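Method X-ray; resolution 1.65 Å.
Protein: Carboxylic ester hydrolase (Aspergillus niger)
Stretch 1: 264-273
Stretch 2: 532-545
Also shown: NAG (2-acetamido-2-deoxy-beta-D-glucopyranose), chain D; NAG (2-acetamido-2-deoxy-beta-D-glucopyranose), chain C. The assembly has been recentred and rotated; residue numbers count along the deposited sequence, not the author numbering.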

# COMPACT_ATOMS: atom_id res chain seq x y z
N ALA A 264 12.36 12.47 9.97
CA ALA A 264 12.89 11.21 9.43
C ALA A 264 13.00 10.20 10.54
O ALA A 264 13.29 9.04 10.25
CB ALA A 264 14.24 11.43 8.79
N ARG A 265 12.92 10.62 11.82
CA ARG A 265 13.06 9.68 12.95
C ARG A 265 11.80 9.78 13.81
O ARG A 265 11.85 10.33 14.95
CB ARG A 265 14.37 9.93 13.70
CG ARG A 265 15.59 9.63 12.84
CD ARG A 265 15.82 8.15 12.60
NE ARG A 265 16.16 7.43 13.80
CZ ARG A 265 17.36 7.35 14.34
NH1 ARG A 265 18.41 7.89 13.74
NH2 ARG A 265 17.53 6.69 15.47
N THR A 266 10.72 9.15 13.33
CA THR A 266 9.47 9.05 14.11
C THR A 266 9.66 8.09 15.27
O THR A 266 8.86 8.17 16.23
CB THR A 266 8.27 8.66 13.24
OG1 THR A 266 8.55 7.36 12.74
CG2 THR A 266 7.97 9.69 12.19
N ASP A 267 10.67 7.24 15.24
CA ASP A 267 11.05 6.35 16.35
C ASP A 267 11.57 7.23 17.51
O ASP A 267 11.09 7.09 18.66
CB ASP A 267 12.05 5.29 15.92
CG ASP A 267 13.10 5.70 14.90
OD1 ASP A 267 13.46 6.92 14.83
OD2 ASP A 267 13.51 4.81 14.11
N LEU A 268 12.56 8.09 17.25
CA LEU A 268 13.07 9.00 18.33
C LEU A 268 11.91 9.88 18.80
O LEU A 268 11.84 10.13 20.01
CB LEU A 268 14.24 9.84 17.82
CG LEU A 268 15.47 9.04 17.45
CD1 LEU A 268 16.52 9.95 16.82
CD2 LEU A 268 16.04 8.28 18.65
N CYS A 269 11.02 10.29 17.91
CA CYS A 269 9.86 11.12 18.27
C CYS A 269 9.00 10.37 19.29
O CYS A 269 8.66 10.90 20.38
CB CYS A 269 9.10 11.49 17.03
SG CYS A 269 7.91 12.82 17.25
N LEU A 270 8.64 9.14 18.96
CA LEU A 270 7.76 8.33 19.84
C LEU A 270 8.45 8.08 21.18
O LEU A 270 7.76 8.11 22.22
CB LEU A 270 7.47 7.00 19.13
CG LEU A 270 6.64 6.01 19.93
CD1 LEU A 270 5.25 6.60 20.14
CD2 LEU A 270 6.59 4.67 19.17
N LEU A 271 9.76 7.89 21.17
CA LEU A 271 10.52 7.57 22.40
C LEU A 271 10.69 8.85 23.26
O LEU A 271 10.67 8.70 24.49
CB LEU A 271 11.89 7.01 22.04
CG LEU A 271 11.92 5.58 21.50
CD1 LEU A 271 13.24 5.38 20.80
CD2 LEU A 271 11.74 4.53 22.59
N ASP A 272 10.92 10.01 22.67
CA ASP A 272 11.53 11.14 23.41
C ASP A 272 10.63 12.37 23.51
O ASP A 272 11.03 13.26 24.25
CB ASP A 272 12.87 11.52 22.79
CG ASP A 272 13.91 10.44 22.96
OD1 ASP A 272 13.76 9.61 23.87
OD2 ASP A 272 14.86 10.41 22.15
N PHE A 273 9.52 12.49 22.79
CA PHE A 273 8.68 13.70 22.84
C PHE A 273 7.36 13.44 23.55
O PHE A 273 6.60 12.52 23.14
CB PHE A 273 8.43 14.25 21.45
CG PHE A 273 7.58 15.48 21.47
CD1 PHE A 273 8.00 16.62 22.16
CD2 PHE A 273 6.35 15.52 20.83
CE1 PHE A 273 7.22 17.76 22.18
CE2 PHE A 273 5.57 16.66 20.86
CZ PHE A 273 6.00 17.79 21.54
N CYS A 532 23.41 5.95 7.61
CA CYS A 532 22.41 4.92 7.98
C CYS A 532 22.99 4.19 9.18
O CYS A 532 24.01 3.52 9.03
CB CYS A 532 22.13 4.01 6.78
SG CYS A 532 21.39 4.90 5.41
N VAL A 533 22.36 4.34 10.33
CA VAL A 533 22.96 3.91 11.62
C VAL A 533 22.12 2.83 12.27
O VAL A 533 20.91 2.79 12.12
CB VAL A 533 23.17 5.10 12.58
CG1 VAL A 533 23.99 6.19 11.91
CG2 VAL A 533 21.85 5.63 13.10
N TYR A 534 22.81 2.00 13.03
CA TYR A 534 22.21 0.95 13.87
C TYR A 534 21.96 1.52 15.26
O TYR A 534 22.94 1.83 15.94
CB TYR A 534 23.10 -0.27 13.94
CG TYR A 534 22.38 -1.43 14.55
CD1 TYR A 534 22.38 -1.62 15.92
CD2 TYR A 534 21.68 -2.35 13.77
CE1 TYR A 534 21.67 -2.66 16.52
CE2 TYR A 534 20.98 -3.39 14.34
CZ TYR A 534 20.95 -3.54 15.72
OH TYR A 534 20.30 -4.58 16.30
N ASN A 535 20.72 1.58 15.69
CA ASN A 535 20.34 2.17 17.01
C ASN A 535 19.31 1.26 17.66
O ASN A 535 18.15 1.28 17.23
CB ASN A 535 19.85 3.58 16.84
CG ASN A 535 19.60 4.27 18.17
OD1 ASN A 535 18.49 4.28 18.63
ND2 ASN A 535 20.64 4.82 18.78
N GLN A 536 19.74 0.42 18.58
CA GLN A 536 18.89 -0.62 19.19
C GLN A 536 17.64 -0.00 19.81
O GLN A 536 16.55 -0.59 19.68
CB GLN A 536 19.66 -1.44 20.21
CG GLN A 536 18.91 -2.69 20.62
CD GLN A 536 18.81 -3.64 19.44
OE1 GLN A 536 19.81 -4.09 18.89
NE2 GLN A 536 17.57 -3.93 19.05
N ARG A 537 17.77 1.11 20.51
CA ARG A 537 16.62 1.74 21.18
C ARG A 537 15.56 2.10 20.14
O ARG A 537 14.34 1.88 20.37
CB ARG A 537 17.13 2.96 21.95
CG ARG A 537 16.12 3.59 22.89
CD ARG A 537 16.82 4.65 23.77
NE ARG A 537 17.03 5.88 23.03
CZ ARG A 537 16.23 6.97 23.07
NH1 ARG A 537 16.50 7.99 22.29
NH2 ARG A 537 15.20 7.05 23.89
N SER A 538 15.97 2.67 19.01
CA SER A 538 15.03 3.02 17.92
C SER A 538 14.42 1.73 17.35
O SER A 538 13.21 1.72 17.13
CB SER A 538 15.73 3.82 16.85
OG SER A 538 16.07 5.11 17.33
N ILE A 539 15.25 0.72 17.06
CA ILE A 539 14.74 -0.53 16.44
C ILE A 539 13.67 -1.09 17.36
O ILE A 539 12.61 -1.50 16.87
CB ILE A 539 15.89 -1.51 16.18
CG1 ILE A 539 16.78 -0.96 15.07
CG2 ILE A 539 15.39 -2.91 15.91
CD1 ILE A 539 18.11 -1.62 15.01
N ASP A 540 13.93 -1.10 18.67
CA ASP A 540 12.99 -1.71 19.65
C ASP A 540 11.67 -0.95 19.64
O ASP A 540 10.64 -1.59 19.91
CB ASP A 540 13.57 -1.75 21.05
CG ASP A 540 14.73 -2.69 21.25
OD1 ASP A 540 15.05 -3.51 20.35
OD2 ASP A 540 15.40 -2.55 22.31
N SER A 541 11.66 0.35 19.35
CA SER A 541 10.42 1.17 19.37
C SER A 541 9.45 0.73 18.26
O SER A 541 8.28 1.07 18.35
CB SER A 541 10.66 2.62 19.28
OG SER A 541 11.08 3.04 17.97
N TRP A 542 9.96 0.03 17.24
CA TRP A 542 9.13 -0.40 16.08
C TRP A 542 8.58 -1.80 16.31
O TRP A 542 7.92 -2.32 15.37
CB TRP A 542 9.97 -0.41 14.79
CG TRP A 542 10.34 0.92 14.24
CD1 TRP A 542 11.53 1.57 14.41
CD2 TRP A 542 9.57 1.74 13.35
NE1 TRP A 542 11.52 2.75 13.75
CE2 TRP A 542 10.34 2.88 13.06
CE3 TRP A 542 8.28 1.65 12.84
CZ2 TRP A 542 9.86 3.90 12.26
CZ3 TRP A 542 7.80 2.65 12.03
CH2 TRP A 542 8.59 3.77 11.73
N HIS A 543 8.92 -2.44 17.42
CA HIS A 543 8.55 -3.85 17.66
C HIS A 543 7.49 -3.88 18.75
O HIS A 543 7.71 -3.26 19.81
CB HIS A 543 9.75 -4.67 18.06
CG HIS A 543 10.76 -4.84 16.98
ND1 HIS A 543 12.06 -5.25 17.25
CD2 HIS A 543 10.67 -4.70 15.63
CE1 HIS A 543 12.73 -5.35 16.11
NE2 HIS A 543 11.90 -5.01 15.09
N TYR A 544 6.43 -4.62 18.52
CA TYR A 544 5.28 -4.66 19.45
C TYR A 544 4.96 -6.09 19.85
O TYR A 544 4.96 -7.02 19.06
CB TYR A 544 4.07 -3.94 18.87
CG TYR A 544 4.34 -2.48 18.68
CD1 TYR A 544 4.16 -1.60 19.72
CD2 TYR A 544 4.86 -1.98 17.49
CE1 TYR A 544 4.43 -0.25 19.59
CE2 TYR A 544 5.14 -0.63 17.33
CZ TYR A 544 4.95 0.24 18.40
OH TYR A 544 5.21 1.56 18.26
N ASP A 545 4.68 -6.25 21.15
CA ASP A 545 4.22 -7.52 21.73
C ASP A 545 2.69 -7.47 21.79
O ASP A 545 2.12 -6.70 22.64
CB ASP A 545 4.83 -7.74 23.11
CG ASP A 545 4.31 -8.99 23.79
OD1 ASP A 545 3.69 -9.84 23.13
OD2 ASP A 545 4.51 -9.08 25.00
C1 NAG D . 27.56 -1.19 14.75
C2 NAG D . 27.58 0.26 14.32
C3 NAG D . 28.96 0.87 14.56
C4 NAG D . 29.44 0.57 15.97
C5 NAG D . 29.38 -0.93 16.24
C6 NAG D . 29.86 -1.28 17.65
C7 NAG D . 26.36 1.23 12.46
C8 NAG D . 26.13 1.21 10.99
N2 NAG D . 27.30 0.38 12.90
O3 NAG D . 28.88 2.28 14.38
O4 NAG D . 30.78 1.03 16.09
O5 NAG D . 28.00 -1.30 16.11
O6 NAG D . 28.88 -0.74 18.56
O7 NAG D . 25.69 1.96 13.19
C1 NAG C . 24.55 -5.49 14.52
C2 NAG C . 25.47 -5.23 15.68
C3 NAG C . 25.66 -3.73 15.82
C4 NAG C . 26.27 -3.22 14.56
C5 NAG C . 25.32 -3.54 13.38
C6 NAG C . 25.87 -3.07 12.06
C7 NAG C . 25.43 -6.76 17.54
C8 NAG C . 24.72 -7.34 18.71
N2 NAG C . 24.85 -5.80 16.85
O3 NAG C . 26.48 -3.45 16.95
O4 NAG C . 26.23 -1.82 14.66
O5 NAG C . 25.10 -4.93 13.34
O6 NAG C . 24.84 -3.04 11.06
O7 NAG C . 26.52 -7.14 17.24

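Two short helices, 266-272 and 536-541, cross almost at right angles (86°), their axes approaching to 8.9 Å, and bury 560 Å² between the two stretches. The backbones come nearest where Asp 267 meets Ser 538, with 5.4 Å between their CA atoms; the small serine suits so tight a place.

Arg 537 is the residue most covered. Its CA-to-CB bond points sideways, but an extended start (chi1 and chi2 both t) followed by a turn at chi3 (p) brings the guanidinium to Asp 272. There the two groups pair in a fork: Arg 537 NH2 donates to Asp 272 OD1 and Arg 537 NH1 to Asp 272 OD2, each at 2.9 Å and nearly linear, completing a salt bridge at the exposed margin. The flat guanidinium spends its edge on the carboxylate and leaves one face for Leu 271 CD1.

Leu 271, the next most covered, points toward the second helix. Its CD1 lies 3.7 Å from Arg 537 O, and its CG packs 3.9 Å from Ser 541 CB. A branched aliphatic side chain suits this role, filling the space between the helices beside the salt bridge.

Asp 267, also directed toward the partner, supplies the buried polar link. Its OD2 accepts from Trp 542 NE1 at 2.9 Å, in line with the indole edge, so the large ring keeps its one polar hydrogen satisfied. Its OD1 receives Arg 265 NE at 2.9 Å, a salt bridge that balances the buried charge and steadies the arginine. Arg 265 NH2 can then donate to Ser 538 OG at 2.8 Å. That hydroxyl in turn donates to Asn 535 OD1 (2.9 Å from Ser 538 OG), the same oxygen that caps the helix by accepting from Ser 538 N at 3.0 Å.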